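Local coordinates for protein endoglucanase, family GH5 (Zobellia galactanivorans, PDB 6GL2) that probably hydrolyses beta-linked glucans of hemicellulose, as a TIM-barrel glycoside hydrolase of family GH5 with endoglucanase-type activity, at residues A[229-234]-A[241-246]; A[250-255]-A[288-293]; A[316-321]-A[330-335]. All coordinates share one frame; numbering follows the deposited sequence.

Contact 1. Residues A[229-234]-A[241-246]; sequences YFPYQF and STWGTE
F234 lays one face of its ring against the CB methylene of W243, a CH-pi contact in which the carbon stands 3.7 Å from the ring centroid and only 14° off the ring normal. The pairing belongs to the excursion that leaves barrel strand 222-227 of this TIM barrel, runs through the short helix 232-237 and turns back through 241-246 toward helix 246-266. With CG anti to the backbone N (chi1 179°), the phenyl group is carried off the first turn of helix 232-237 to the returning chain, whose carbonyls it also meets. S241 O lies at the ring edge, near its plane, 3.3 Å from F234 CE1, where the slightly positive ring hydrogens suit a carbonyl oxygen; that oxygen also accepts a hydrogen bond from N283. The indole is tilted rather than stacked, its five-membered ring at 47° to the phenyl plane. Tryptophan suits its place by its reach: CB meets F234, and the broad indole beyond it comes to P231 with CD1 and NE1. P231 follows a cis peptide bond and stands at the N-cap of helix 232-237, where the lack of an N-H costs the helix no backbone hydrogen bond. T242, with D240 and D248 nearby, belongs to a magnesium site that has been seen in this protein, though no ion is bound to this chain in the model; D248 accepts from the N-H groups of G244 and T245. The side chains of P231 and W243 cross at about a right angle, with P231 CD 3.7 Å from W243 NE1.

Contact 2. Residues A[250-255]-A[288-293]; sequences TALLAE and LAHAEF
Two neighbouring helices of the barrel's outer layer, 246-266 and 284-301, meet here through leucines on one side and an aromatic ring on the other. F293 is the centre of the contact. Its CG lies anti to the backbone N (chi1 -171°), which carries the ring across to the other helix, where two leucines receive it at different atoms. L252 CD2 comes to the ring edge, near its plane, 3.8 Å from F293 CD2, and the two side chains run antiparallel as they pass. L253 crosses the phenylalanine at about a right angle and approaches obliquely, its CD2 3.7 Å from F293 CE2 and its CG 3.8 Å from F293 CZ. In the (beta/alpha)8 barrel these helices follow strands 222-227 and 271-276, and successive units bring them side by side with their N-to-C directions 35° apart. The short segments' axes pass 12.0 Å from each other, a spacing that leucine and phenylalanine are long enough to bridge. Cut back to an alanine here, the L253 side chain would lose CG and CD2, which is likely to open a gap beside F293 CE2 and CZ and leave that end of the ring freer to shift. H290, one turn before F293, joins more loosely: L252 CD2 lies 4.4 Å from H290 NE2. The polar end of this imidazole is turned to another task, because NE2 is hydrogen-bonded to the carbonyl oxygen of F230 in the loop after strand 222-227. The same loop completes the packing round L252, whose side chain touches F230, while W243 meets the rings of both H290 and F293.

Contact 3. Residues A[316-321]-A[330-335]; sequences FGIFNR and EIAEAI
I318 points its side chain at helix 329-336 and crosses that of I331 obliquely, so that the two isoleucines meet through single methyl groups. The reaching atom is I318 CD1, which comes to 4.0 Å from I331 CG2. Its chain bends first and then extends: CG1 sits between the backbone N and the carbonyl carbon (chi1 64°), after which chi2 of 173° stretches CD1 out toward the helix. The same methyl also lies 4.1 Å from A332 CB, and it stands equally near A332 N, so it rests against the helix surface itself. Alanine suits that position, its short side chain letting a methyl from the loop approach the backbone. In the TIM barrel the loop 316-321 follows the last strand, 304-307, and the helix 329-336 is the one that ends the chain, so the contact folds the eighth beta-alpha connection back on its own helix. W307 of that strand touches both isoleucines, adding an aromatic partner to this buried apolar cluster. The backbone of the loop is held separately, by D309 OD2, which accepts hydrogen bonds from I318 N and F319 N.

How the contacts relate
Along the chain the three contacts come in series, each closing before the next opens, and together they follow the last three beta-alpha units of the eight-stranded barrel. Contacts 1 and 2 are close neighbours, their centres about 8 Å apart, and their residues pack directly on one another. Contact 3 lies about 17 Å from contact 2 and 18 Å from contact 1, centre to centre. Helix 284-301 is the middle element: it packs against helix 246-266 in contact 2 and, through L288, against helix 329-336 of contact 3, so neighbouring units of the outer layer are tied together. The magnesium-binding residues cluster round contact 1, whereas contact 3 is away from them.

Contact 1. Residues A[229-234]-A[241-246]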
ATOM      1  N   TYR A 229       3.326  -8.967   7.017  1.00  9.69           N
ATOM      2  CA  TYR A 229       2.373  -9.494   7.952  1.00  9.96           C
ATOM      3  C   TYR A 229       3.070 -10.463   8.965  1.00 10.46           C
ATOM      4  O   TYR A 229       2.817 -11.632   8.973  1.00 12.30           O
ATOM      5  CB  TYR A 229       1.245 -10.179   7.286  1.00  9.56           C
ATOM      6  CG  TYR A 229       0.282  -9.309   6.445  1.00  9.57           C
ATOM      7  CD1 TYR A 229       0.611  -8.936   5.150  1.00 11.03           C
ATOM      8  CD2 TYR A 229      -0.887  -8.813   6.987  1.00 10.12           C
ATOM      9  CE1 TYR A 229      -0.280  -8.207   4.398  1.00 10.71           C
ATOM     10  CE2 TYR A 229      -1.766  -8.057   6.226  1.00  9.14           C
ATOM     11  CZ  TYR A 229      -1.454  -7.759   4.981  1.00  9.85           C
ATOM     12  OH  TYR A 229      -2.416  -7.032   4.260  1.00 10.09           O
ATOM     13  N   PHE A 230       4.007  -9.895   9.676  1.00 10.46           N
ATOM     14  CA  PHE A 230       4.988 -10.638  10.474  1.00 12.26           C
ATOM     15  C   PHE A 230       4.465 -10.776  11.912  1.00 12.43           C
ATOM     16  O   PHE A 230       4.136  -9.807  12.525  1.00 11.61           O
ATOM     17  CB  PHE A 230       6.333  -9.909  10.501  1.00 12.26           C
ATOM     18  CG  PHE A 230       7.452 -10.793  10.992  1.00 13.37           C
ATOM     19  CD1 PHE A 230       7.553 -11.081  12.356  1.00 13.18           C
ATOM     20  CD2 PHE A 230       8.240 -11.481  10.120  1.00 13.85           C
ATOM     21  CE1 PHE A 230       8.523 -11.987  12.810  1.00 14.15           C
ATOM     22  CE2 PHE A 230       9.227 -12.342  10.580  1.00 15.04           C
ATOM     23  CZ  PHE A 230       9.356 -12.610  11.935  1.00 14.44           C
ATOM     24  N   PRO A 231       4.426 -12.019  12.453  1.00 13.17           N
ATOM     25  CA  PRO A 231       4.801 -13.286  11.813  1.00 11.94           C
ATOM     26  C   PRO A 231       3.625 -13.941  11.130  1.00 12.55           C
ATOM     27  O   PRO A 231       2.527 -13.886  11.670  1.00 11.88           O
ATOM     28  CB  PRO A 231       5.315 -14.138  12.989  1.00 12.88           C
ATOM     29  CG  PRO A 231       4.394 -13.689  14.085  1.00 13.37           C
ATOM     30  CD  PRO A 231       4.159 -12.208  13.867  1.00 13.05           C
ATOM     31  N   TYR A 232       3.809 -14.482   9.941  1.00 12.47           N
ATOM     32  CA  TYR A 232       2.668 -14.877   9.166  1.00 13.09           C
ATOM     33  C   TYR A 232       1.813 -15.978   9.794  1.00 13.53           C
ATOM     34  O   TYR A 232       0.630 -16.112   9.478  1.00 15.13           O
ATOM     35  CB  TYR A 232       3.106 -15.219   7.718  1.00 16.79           C
ATOM     36  CG  TYR A 232       3.795 -16.536   7.624  1.00 19.56           C
ATOM     37  CD1 TYR A 232       3.077 -17.729   7.501  1.00 22.79           C
ATOM     38  CD2 TYR A 232       5.184 -16.614   7.709  1.00 20.92           C
ATOM     39  CE1 TYR A 232       3.745 -18.946   7.426  1.00 27.34           C
ATOM     40  CE2 TYR A 232       5.855 -17.838   7.603  1.00 23.81           C
ATOM     41  CZ  TYR A 232       5.113 -18.985   7.478  1.00 23.94           C
ATOM     42  OH  TYR A 232       5.757 -20.232   7.400  1.00 31.76           O
ATOM     43  N   GLN A 233       2.431 -16.836  10.592  1.00 15.77           N
ATOM     44  CA  GLN A 233       1.685 -17.905  11.211  1.00 16.13           C
ATOM     45  C   GLN A 233       0.558 -17.385  12.139  1.00 17.59           C
ATOM     46  O   GLN A 233      -0.500 -17.972  12.232  1.00 20.16           O
ATOM     47  CB  GLN A 233       2.636 -18.723  12.070  1.00 19.01           C
ATOM     48  CG  GLN A 233       3.665 -19.480  11.246  1.00 21.65           C
ATOM     49  CD  GLN A 233       4.958 -18.747  11.041  1.00 22.77           C
ATOM     50  OE1 GLN A 233       5.116 -17.501  11.217  1.00 20.97           O
ATOM     51  NE2 GLN A 233       5.988 -19.565  10.675  1.00 28.33           N
ATOM     52  N   PHE A 234       0.845 -16.287  12.804  1.00 14.62           N
ATOM     53  CA  PHE A 234      -0.099 -15.522  13.653  1.00 14.53           C
ATOM     54  C   PHE A 234      -0.971 -14.604  12.802  1.00 13.61           C
ATOM     55  O   PHE A 234      -2.183 -14.549  12.978  1.00 14.96           O
ATOM     56  CB  PHE A 234       0.678 -14.727  14.639  1.00 13.82           C
ATOM     57  CG  PHE A 234      -0.152 -13.891  15.540  1.00 13.30           C
ATOM     58  CD1 PHE A 234      -0.774 -14.449  16.655  1.00 13.79           C
ATOM     59  CD2 PHE A 234      -0.346 -12.503  15.369  1.00 14.27           C
ATOM     60  CE1 PHE A 234      -1.564 -13.704  17.512  1.00 14.14           C
ATOM     61  CE2 PHE A 234      -1.101 -11.762  16.233  1.00 13.04           C
ATOM     62  CZ  PHE A 234      -1.735 -12.349  17.307  1.00 13.41           C
ATOM     63  N   SER A 241      -2.004 -18.814  17.413  1.00 24.23           N
ATOM     64  CA  SER A 241      -2.935 -17.761  17.845  1.00 22.72           C
ATOM     65  C   SER A 241      -2.438 -16.939  18.980  1.00 19.52           C
ATOM     66  O   SER A 241      -3.104 -15.986  19.391  1.00 16.89           O
ATOM     67  CB  SER A 241      -4.327 -18.297  18.150  1.00 27.20           C
ATOM     68  OG  SER A 241      -4.279 -19.208  19.226  1.00 27.61           O
ATOM     69  N   THR A 242      -1.254 -17.278  19.473  1.00 17.14           N
ATOM     70  CA  THR A 242      -0.640 -16.541  20.496  1.00 17.84           C
ATOM     71  C   THR A 242       0.540 -15.739  19.997  1.00 17.26           C
ATOM     72  O   THR A 242       1.201 -16.131  19.022  1.00 19.49           O
ATOM     73  CB  THR A 242      -0.209 -17.442  21.693  1.00 19.90           C
ATOM     74  OG1 THR A 242       0.796 -18.311  21.235  1.00 24.95           O
ATOM     75  CG2 THR A 242      -1.363 -18.337  22.128  1.00 21.91           C
ATOM     76  N   TRP A 243       0.738 -14.619  20.634  1.00 17.82           N
ATOM     77  CA  TRP A 243       1.846 -13.747  20.345  1.00 16.95           C
ATOM     78  C   TRP A 243       2.184 -12.973  21.559  1.00 18.28           C
ATOM     79  O   TRP A 243       1.290 -12.423  22.242  1.00 19.05           O
ATOM     80  CB  TRP A 243       1.533 -12.800  19.144  1.00 15.45           C
ATOM     81  CG  TRP A 243       2.739 -12.081  18.651  1.00 13.35           C
ATOM     82  CD1 TRP A 243       3.588 -12.466  17.620  1.00 13.42           C
ATOM     83  CD2 TRP A 243       3.364 -10.870  19.227  1.00 13.68           C
ATOM     84  NE1 TRP A 243       4.613 -11.590  17.518  1.00 14.75           N
ATOM     85  CE2 TRP A 243       4.543 -10.608  18.426  1.00 13.18           C
ATOM     86  CE3 TRP A 243       3.048  -9.950  20.239  1.00 13.64           C
ATOM     87  CZ2 TRP A 243       5.399  -9.566  18.733  1.00 14.54           C
ATOM     88  CZ3 TRP A 243       3.954  -8.889  20.510  1.00 14.87           C
ATOM     89  CH2 TRP A 243       5.078  -8.714  19.739  1.00 14.27           C
ATOM     90  N   GLY A 244       3.486 -12.874  21.845  1.00 18.69           N
ATOM     91  CA  GLY A 244       4.019 -11.962  22.817  1.00 22.63           C
ATOM     92  C   GLY A 244       5.199 -12.428  23.689  1.00 20.78           C
ATOM     93  O   GLY A 244       5.561 -11.683  24.601  1.00 22.69           O
ATOM     94  N   THR A 245       5.802 -13.544  23.297  1.00 20.25           N
ATOM     95  CA  THR A 245       7.052 -14.055  24.004  1.00 19.63           C
ATOM     96  C   THR A 245       8.230 -13.129  23.671  1.00 23.67           C
ATOM     97  O   THR A 245       8.142 -12.331  22.698  1.00 22.57           O
ATOM     98  CB  THR A 245       7.388 -15.470  23.623  1.00 21.78           C
ATOM     99  OG1 THR A 245       7.726 -15.555  22.240  1.00 20.44           O
ATOM    100  CG2 THR A 245       6.262 -16.470  24.023  1.00 23.63           C
ATOM    101  N   GLU A 246       9.355 -13.192  24.420  1.00 21.60           N
ATOM    102  CA  GLU A 246      10.540 -12.445  23.990  1.00 21.58           C
ATOM    103  C   GLU A 246      11.052 -12.923  22.671  1.00 18.34           C
ATOM    104  O   GLU A 246      11.543 -12.073  21.893  1.00 19.48           O
ATOM    105  CB  GLU A 246      11.647 -12.481  25.058  1.00 29.10           C
ATOM    106  CG  GLU A 246      11.214 -11.820  26.369  1.00 36.88           C
ATOM    107  CD  GLU A 246      10.531 -10.434  26.224  1.00 44.55           C
ATOM    108  OE1 GLU A 246      11.070  -9.537  25.514  1.00 48.89           O
ATOM    109  OE2 GLU A 246       9.454 -10.219  26.857  1.00 52.79           O
TER

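Contact 2. Residues A[250-255]-A[288-293]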
ATOM      1  N   THR A 250      11.751 -10.335  19.659  1.00 18.02           N
ATOM      2  CA  THR A 250      13.025 -10.407  18.956  1.00 17.68           C
ATOM      3  C   THR A 250      12.928 -10.728  17.432  1.00 15.13           C
ATOM      4  O   THR A 250      13.616 -10.062  16.640  1.00 17.08           O
ATOM      5  CB  THR A 250      13.970 -11.449  19.683  1.00 20.31           C
ATOM      6  OG1 THR A 250      14.168 -11.024  21.042  1.00 21.92           O
ATOM      7  CG2 THR A 250      15.290 -11.602  18.969  1.00 20.27           C
ATOM      8  N   ALA A 251      12.117 -11.702  17.054  1.00 15.48           N
ATOM      9  CA  ALA A 251      11.941 -12.042  15.673  1.00 15.50           C
ATOM     10  C   ALA A 251      11.314 -10.883  14.881  1.00 13.95           C
ATOM     11  O   ALA A 251      11.765 -10.593  13.782  1.00 14.11           O
ATOM     12  CB  ALA A 251      11.152 -13.284  15.504  1.00 14.74           C
ATOM     13  N   LEU A 252      10.365 -10.185  15.476  1.00 14.12           N
ATOM     14  CA  LEU A 252       9.750  -9.043  14.765  1.00 13.23           C
ATOM     15  C   LEU A 252      10.680  -7.850  14.644  1.00 13.49           C
ATOM     16  O   LEU A 252      10.808  -7.223  13.612  1.00 13.33           O
ATOM     17  CB  LEU A 252       8.441  -8.695  15.472  1.00 14.42           C
ATOM     18  CG  LEU A 252       7.646  -7.541  14.904  1.00 13.27           C
ATOM     19  CD1 LEU A 252       7.445  -7.542  13.387  1.00 15.29           C
ATOM     20  CD2 LEU A 252       6.356  -7.416  15.635  1.00 15.27           C
ATOM     21  N   LEU A 253      11.492  -7.616  15.672  1.00 13.91           N
ATOM     22  CA  LEU A 253      12.427  -6.545  15.617  1.00 14.73           C
ATOM     23  C   LEU A 253      13.528  -6.910  14.575  1.00 13.94           C
ATOM     24  O   LEU A 253      14.049  -6.019  13.884  1.00 15.48           O
ATOM     25  CB  LEU A 253      13.081  -6.243  16.970  1.00 15.27           C
ATOM     26  CG  LEU A 253      12.177  -5.689  18.031  1.00 16.21           C
ATOM     27  CD1 LEU A 253      13.044  -5.295  19.229  1.00 17.46           C
ATOM     28  CD2 LEU A 253      11.443  -4.440  17.473  1.00 16.14           C
ATOM     29  N   ALA A 254      13.885  -8.196  14.430  1.00 14.34           N
ATOM     30  CA  ALA A 254      14.892  -8.578  13.464  1.00 14.84           C
ATOM     31  C   ALA A 254      14.378  -8.316  12.055  1.00 13.17           C
ATOM     32  O   ALA A 254      15.091  -7.896  11.178  1.00 14.72           O
ATOM     33  CB  ALA A 254      15.268 -10.055  13.591  1.00 16.21           C
ATOM     34  N   GLU A 255      13.098  -8.632  11.802  1.00 14.40           N
ATOM     35  CA  GLU A 255      12.430  -8.318  10.511  1.00 14.27           C
ATOM     36  C   GLU A 255      12.505  -6.836  10.205  1.00 13.15           C
ATOM     37  O   GLU A 255      12.914  -6.416   9.116  1.00 13.83           O
ATOM     38  CB  GLU A 255      10.980  -8.860  10.582  1.00 13.30           C
ATOM     39  CG  GLU A 255      10.024  -8.410   9.483  1.00 14.17           C
ATOM     40  CD  GLU A 255      10.307  -9.034   8.167  1.00 15.92           C
ATOM     41  OE1 GLU A 255       9.598  -8.650   7.166  1.00 15.35           O
ATOM     42  OE2 GLU A 255      11.265  -9.889   7.984  1.00 17.20           O
ATOM     43  N   LEU A 288      -3.977  -7.395  20.135  1.00 11.11           N
ATOM     44  CA  LEU A 288      -3.710  -6.110  20.647  1.00 11.35           C
ATOM     45  C   LEU A 288      -2.228  -5.921  21.026  1.00 11.90           C
ATOM     46  O   LEU A 288      -1.600  -4.873  20.697  1.00 12.52           O
ATOM     47  CB  LEU A 288      -4.553  -5.809  21.929  1.00 13.72           C
ATOM     48  CG  LEU A 288      -4.389  -4.446  22.543  1.00 14.35           C
ATOM     49  CD1 LEU A 288      -4.584  -3.261  21.579  1.00 14.73           C
ATOM     50  CD2 LEU A 288      -5.296  -4.327  23.798  1.00 13.41           C
ATOM     51  N   ALA A 289      -1.661  -6.893  21.741  1.00 13.56           N
ATOM     52  CA  ALA A 289      -0.237  -6.860  22.092  1.00 12.34           C
ATOM     53  C   ALA A 289       0.654  -6.773  20.855  1.00 11.90           C
ATOM     54  O   ALA A 289       1.571  -6.000  20.808  1.00 12.94           O
ATOM     55  CB  ALA A 289       0.179  -8.088  22.904  1.00 14.68           C
ATOM     56  N   HIS A 290       0.342  -7.557  19.854  1.00 11.25           N
ATOM     57  CA  HIS A 290       1.098  -7.572  18.603  1.00 10.70           C
ATOM     58  C   HIS A 290       0.962  -6.193  17.905  1.00 11.60           C
ATOM     59  O   HIS A 290       1.958  -5.614  17.448  1.00 11.25           O
ATOM     60  CB  HIS A 290       0.542  -8.671  17.702  1.00 10.41           C
ATOM     61  CG  HIS A 290       1.144  -8.634  16.345  1.00 10.92           C
ATOM     62  ND1 HIS A 290       0.542  -7.946  15.299  1.00 10.21           N
ATOM     63  CD2 HIS A 290       2.272  -9.247  15.820  1.00 11.07           C
ATOM     64  CE1 HIS A 290       1.253  -8.164  14.223  1.00 11.90           C
ATOM     65  NE2 HIS A 290       2.390  -8.850  14.546  1.00 12.36           N
ATOM     66  N   ALA A 291      -0.265  -5.610  17.827  1.00 10.95           N
ATOM     67  CA  ALA A 291      -0.466  -4.317  17.176  1.00 10.62           C
ATOM     68  C   ALA A 291       0.327  -3.237  17.852  1.00 10.98           C
ATOM     69  O   ALA A 291       0.974  -2.384  17.205  1.00 12.28           O
ATOM     70  CB  ALA A 291      -1.978  -4.017  17.032  1.00 12.27           C
ATOM     71  N   GLU A 292       0.210  -3.216  19.185  0.70 12.08           N
ATOM     72  CA  GLU A 292       0.935  -2.212  19.979  0.70 12.88           C
ATOM     73  C   GLU A 292       2.450  -2.253  19.695  0.70 12.38           C
ATOM     74  O   GLU A 292       3.099  -1.247  19.492  0.70 13.06           O
ATOM     75  CB  GLU A 292       0.701  -2.529  21.496  0.70 15.00           C
ATOM     76  CG  GLU A 292      -0.644  -2.088  22.111  0.70 16.86           C
ATOM     77  CD  GLU A 292      -0.932  -2.613  23.493  0.70 20.84           C
ATOM     78  OE1 GLU A 292      -0.192  -3.528  23.948  0.70 24.27           O
ATOM     79  OE2 GLU A 292      -1.947  -2.147  24.116  0.70 23.48           O
ATOM     80  N   PHE A 293       2.977  -3.483  19.722  1.00 12.40           N
ATOM     81  CA  PHE A 293       4.443  -3.694  19.610  1.00 12.79           C
ATOM     82  C   PHE A 293       4.963  -3.381  18.188  1.00 11.62           C
ATOM     83  O   PHE A 293       5.923  -2.712  17.951  1.00 12.30           O
ATOM     84  CB  PHE A 293       4.800  -5.120  19.956  1.00 13.46           C
ATOM     85  CG  PHE A 293       6.291  -5.352  20.079  1.00 15.24           C
ATOM     86  CD1 PHE A 293       7.006  -5.137  21.290  1.00 16.91           C
ATOM     87  CD2 PHE A 293       7.038  -5.703  18.966  1.00 16.30           C
ATOM     88  CE1 PHE A 293       8.371  -5.361  21.359  1.00 18.78           C
ATOM     89  CE2 PHE A 293       8.449  -5.911  19.050  1.00 16.72           C
ATOM     90  CZ  PHE A 293       9.101  -5.725  20.243  1.00 18.64           C
TER

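Contact 3. Residues A[316-321]-A[330-335]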
ATOM      1  N   PHE A 316      -9.758  -8.867   9.071  1.00  9.00           N
ATOM      2  CA  PHE A 316      -8.920  -7.748   9.367  1.00  8.65           C
ATOM      3  C   PHE A 316      -9.652  -6.461   9.733  1.00  8.82           C
ATOM      4  O   PHE A 316      -9.032  -5.416  10.004  1.00  9.26           O
ATOM      5  CB  PHE A 316      -8.008  -7.475   8.139  1.00  8.86           C
ATOM      6  CG  PHE A 316      -6.911  -8.506   7.947  1.00 10.02           C
ATOM      7  CD1 PHE A 316      -5.752  -8.364   8.589  1.00 11.99           C
ATOM      8  CD2 PHE A 316      -7.130  -9.610   7.165  1.00 10.69           C
ATOM      9  CE1 PHE A 316      -4.704  -9.296   8.414  1.00 13.01           C
ATOM     10  CE2 PHE A 316      -6.131 -10.567   7.042  1.00 12.75           C
ATOM     11  CZ  PHE A 316      -4.937 -10.384   7.687  1.00 11.63           C
ATOM     12  N   GLY A 317     -10.983  -6.519   9.713  1.00  9.55           N
ATOM     13  CA  GLY A 317     -11.760  -5.332   9.929  1.00  9.17           C
ATOM     14  C   GLY A 317     -11.768  -4.912  11.411  1.00  8.90           C
ATOM     15  O   GLY A 317     -12.179  -5.702  12.313  1.00 11.56           O
ATOM     16  N   ILE A 318     -11.280  -3.736  11.675  1.00  8.23           N
ATOM     17  CA  ILE A 318     -11.325  -3.121  12.992  1.00  8.21           C
ATOM     18  C   ILE A 318     -12.297  -1.956  13.110  1.00  8.41           C
ATOM     19  O   ILE A 318     -12.754  -1.636  14.217  1.00  9.43           O
ATOM     20  CB  ILE A 318      -9.924  -2.737  13.534  1.00  8.24           C
ATOM     21  CG1 ILE A 318      -9.266  -1.679  12.667  1.00  8.15           C
ATOM     22  CG2 ILE A 318      -9.028  -3.984  13.536  1.00  9.05           C
ATOM     23  CD1 ILE A 318      -7.975  -1.158  13.270  1.00  9.07           C
ATOM     24  N   PHE A 319     -12.737  -1.440  11.955  1.00  9.29           N
ATOM     25  CA  PHE A 319     -13.788  -0.389  11.863  1.00  8.99           C
ATOM     26  C   PHE A 319     -15.027  -0.994  11.228  1.00  9.77           C
ATOM     27  O   PHE A 319     -14.915  -1.724  10.258  1.00  9.37           O
ATOM     28  CB  PHE A 319     -13.265   0.736  11.008  1.00  9.16           C
ATOM     29  CG  PHE A 319     -14.254   1.868  10.785  1.00  9.42           C
ATOM     30  CD1 PHE A 319     -14.776   2.590  11.864  1.00  9.22           C
ATOM     31  CD2 PHE A 319     -14.731   2.167   9.554  1.00  9.64           C
ATOM     32  CE1 PHE A 319     -15.679   3.611  11.648  1.00 10.16           C
ATOM     33  CE2 PHE A 319     -15.655   3.202   9.366  1.00 10.01           C
ATOM     34  CZ  PHE A 319     -16.146   3.923  10.401  1.00  9.84           C
ATOM     35  N   ASN A 320     -16.222  -0.696  11.794  1.00 10.32           N
ATOM     36  CA  ASN A 320     -17.441  -1.147  11.243  1.00  8.98           C
ATOM     37  C   ASN A 320     -18.028  -0.073  10.302  1.00  9.77           C
ATOM     38  O   ASN A 320     -18.527   0.968  10.731  1.00  9.82           O
ATOM     39  CB  ASN A 320     -18.466  -1.458  12.342  1.00 10.48           C
ATOM     40  CG  ASN A 320     -19.672  -2.106  11.799  1.00 11.04           C
ATOM     41  OD1 ASN A 320     -20.204  -1.793  10.761  1.00 11.16           O
ATOM     42  ND2 ASN A 320     -20.282  -3.013  12.655  1.00 13.83           N
ATOM     43  N   ARG A 321     -17.876  -0.280   9.009  1.00  8.85           N
ATOM     44  CA  ARG A 321     -18.340   0.692   7.996  1.00  9.52           C
ATOM     45  C   ARG A 321     -19.852   0.836   7.954  1.00 10.06           C
ATOM     46  O   ARG A 321     -20.290   1.928   7.499  1.00 10.92           O
ATOM     47  CB  ARG A 321     -17.788   0.285   6.600  1.00  9.07           C
ATOM     48  CG  ARG A 321     -16.294   0.236   6.568  1.00  9.58           C
ATOM     49  CD  ARG A 321     -15.758  -0.185   5.237  1.00  8.71           C
ATOM     50  NE  ARG A 321     -14.366  -0.587   5.367  1.00  8.18           N
ATOM     51  CZ  ARG A 321     -13.608  -1.082   4.365  1.00  8.09           C
ATOM     52  NH1 ARG A 321     -14.015  -1.059   3.103  1.00  8.16           N
ATOM     53  NH2 ARG A 321     -12.429  -1.582   4.658  1.00  8.02           N
ATOM     54  N   GLU A 330      -9.393  -0.612  20.473  1.00 12.66           N
ATOM     55  CA  GLU A 330      -8.103  -0.628  21.153  1.00 13.46           C
ATOM     56  C   GLU A 330      -6.957  -0.957  20.206  1.00 13.72           C
ATOM     57  O   GLU A 330      -5.877  -0.466  20.376  1.00 13.48           O
ATOM     58  CB  GLU A 330      -8.106  -1.602  22.326  1.00 15.54           C
ATOM     59  CG  GLU A 330      -9.139  -1.257  23.374  1.00 18.93           C
ATOM     60  CD  GLU A 330      -9.204   0.229  23.641  1.00 26.02           C
ATOM     61  OE1 GLU A 330      -8.194   0.794  24.169  1.00 28.78           O
ATOM     62  OE2 GLU A 330     -10.246   0.876  23.288  1.00 32.81           O
ATOM     63  N   ILE A 331      -7.204  -1.758  19.152  1.00 11.65           N
ATOM     64  CA  ILE A 331      -6.196  -1.965  18.095  1.00 11.03           C
ATOM     65  C   ILE A 331      -5.881  -0.642  17.451  1.00 10.83           C
ATOM     66  O   ILE A 331      -4.738  -0.314  17.211  1.00 11.93           O
ATOM     67  CB  ILE A 331      -6.581  -3.083  17.087  1.00 10.65           C
ATOM     68  CG1 ILE A 331      -6.654  -4.459  17.781  1.00 11.52           C
ATOM     69  CG2 ILE A 331      -5.624  -3.115  15.879  1.00 10.58           C
ATOM     70  CD1 ILE A 331      -7.163  -5.611  16.940  1.00 12.48           C
ATOM     71  N   ALA A 332      -6.971   0.052  17.042  1.00 11.65           N
ATOM     72  CA  ALA A 332      -6.760   1.348  16.378  1.00 10.87           C
ATOM     73  C   ALA A 332      -5.930   2.313  17.238  1.00 11.47           C
ATOM     74  O   ALA A 332      -5.007   2.952  16.776  1.00 12.33           O
ATOM     75  CB  ALA A 332      -8.082   1.969  15.931  1.00 11.64           C
ATOM     76  N   GLU A 333      -6.347   2.350  18.501  1.00 12.46           N
ATOM     77  CA  GLU A 333      -5.673   3.285  19.423  0.50 14.12           C
ATOM     78  C   GLU A 333      -4.233   2.895  19.623  1.00 15.38           C
ATOM     79  O   GLU A 333      -3.379   3.769  19.711  1.00 16.79           O
ATOM     80  CB  GLU A 333      -6.446   3.339  20.746  0.50 13.72           C
ATOM     81  CG  GLU A 333      -7.712   4.168  20.623  0.50 14.58           C
ATOM     82  CD  GLU A 333      -8.806   3.790  21.610  0.50 16.43           C
ATOM     83  OE1 GLU A 333      -8.476   3.106  22.595  0.50 20.39           O
ATOM     84  OE2 GLU A 333      -9.968   4.182  21.423  0.50 17.61           O
ATOM     85  N   ALA A 334      -3.937   1.607  19.632  1.00 15.11           N
ATOM     86  CA  ALA A 334      -2.565   1.124  19.804  1.00 14.42           C
ATOM     87  C   ALA A 334      -1.704   1.471  18.635  1.00 15.63           C
ATOM     88  O   ALA A 334      -0.490   1.735  18.802  1.00 18.44           O
ATOM     89  CB  ALA A 334      -2.587  -0.384  19.912  1.00 15.68           C
ATOM     90  N   ILE A 335      -2.271   1.553  17.440  1.00 14.53           N
ATOM     91  CA  ILE A 335      -1.552   1.923  16.257  1.00 14.14           C
ATOM     92  C   ILE A 335      -1.257   3.430  16.145  1.00 14.78           C
ATOM     93  O   ILE A 335      -0.168   3.849  15.699  1.00 17.14           O
ATOM     94  CB  ILE A 335      -2.257   1.427  14.999  1.00 14.39           C
ATOM     95  CG1 ILE A 335      -2.376  -0.075  14.994  1.00 15.17           C
ATOM     96  CG2 ILE A 335      -1.511   1.875  13.725  1.00 15.46           C
ATOM     97  CD1 ILE A 335      -3.490  -0.485  14.087  1.00 16.49           C
TER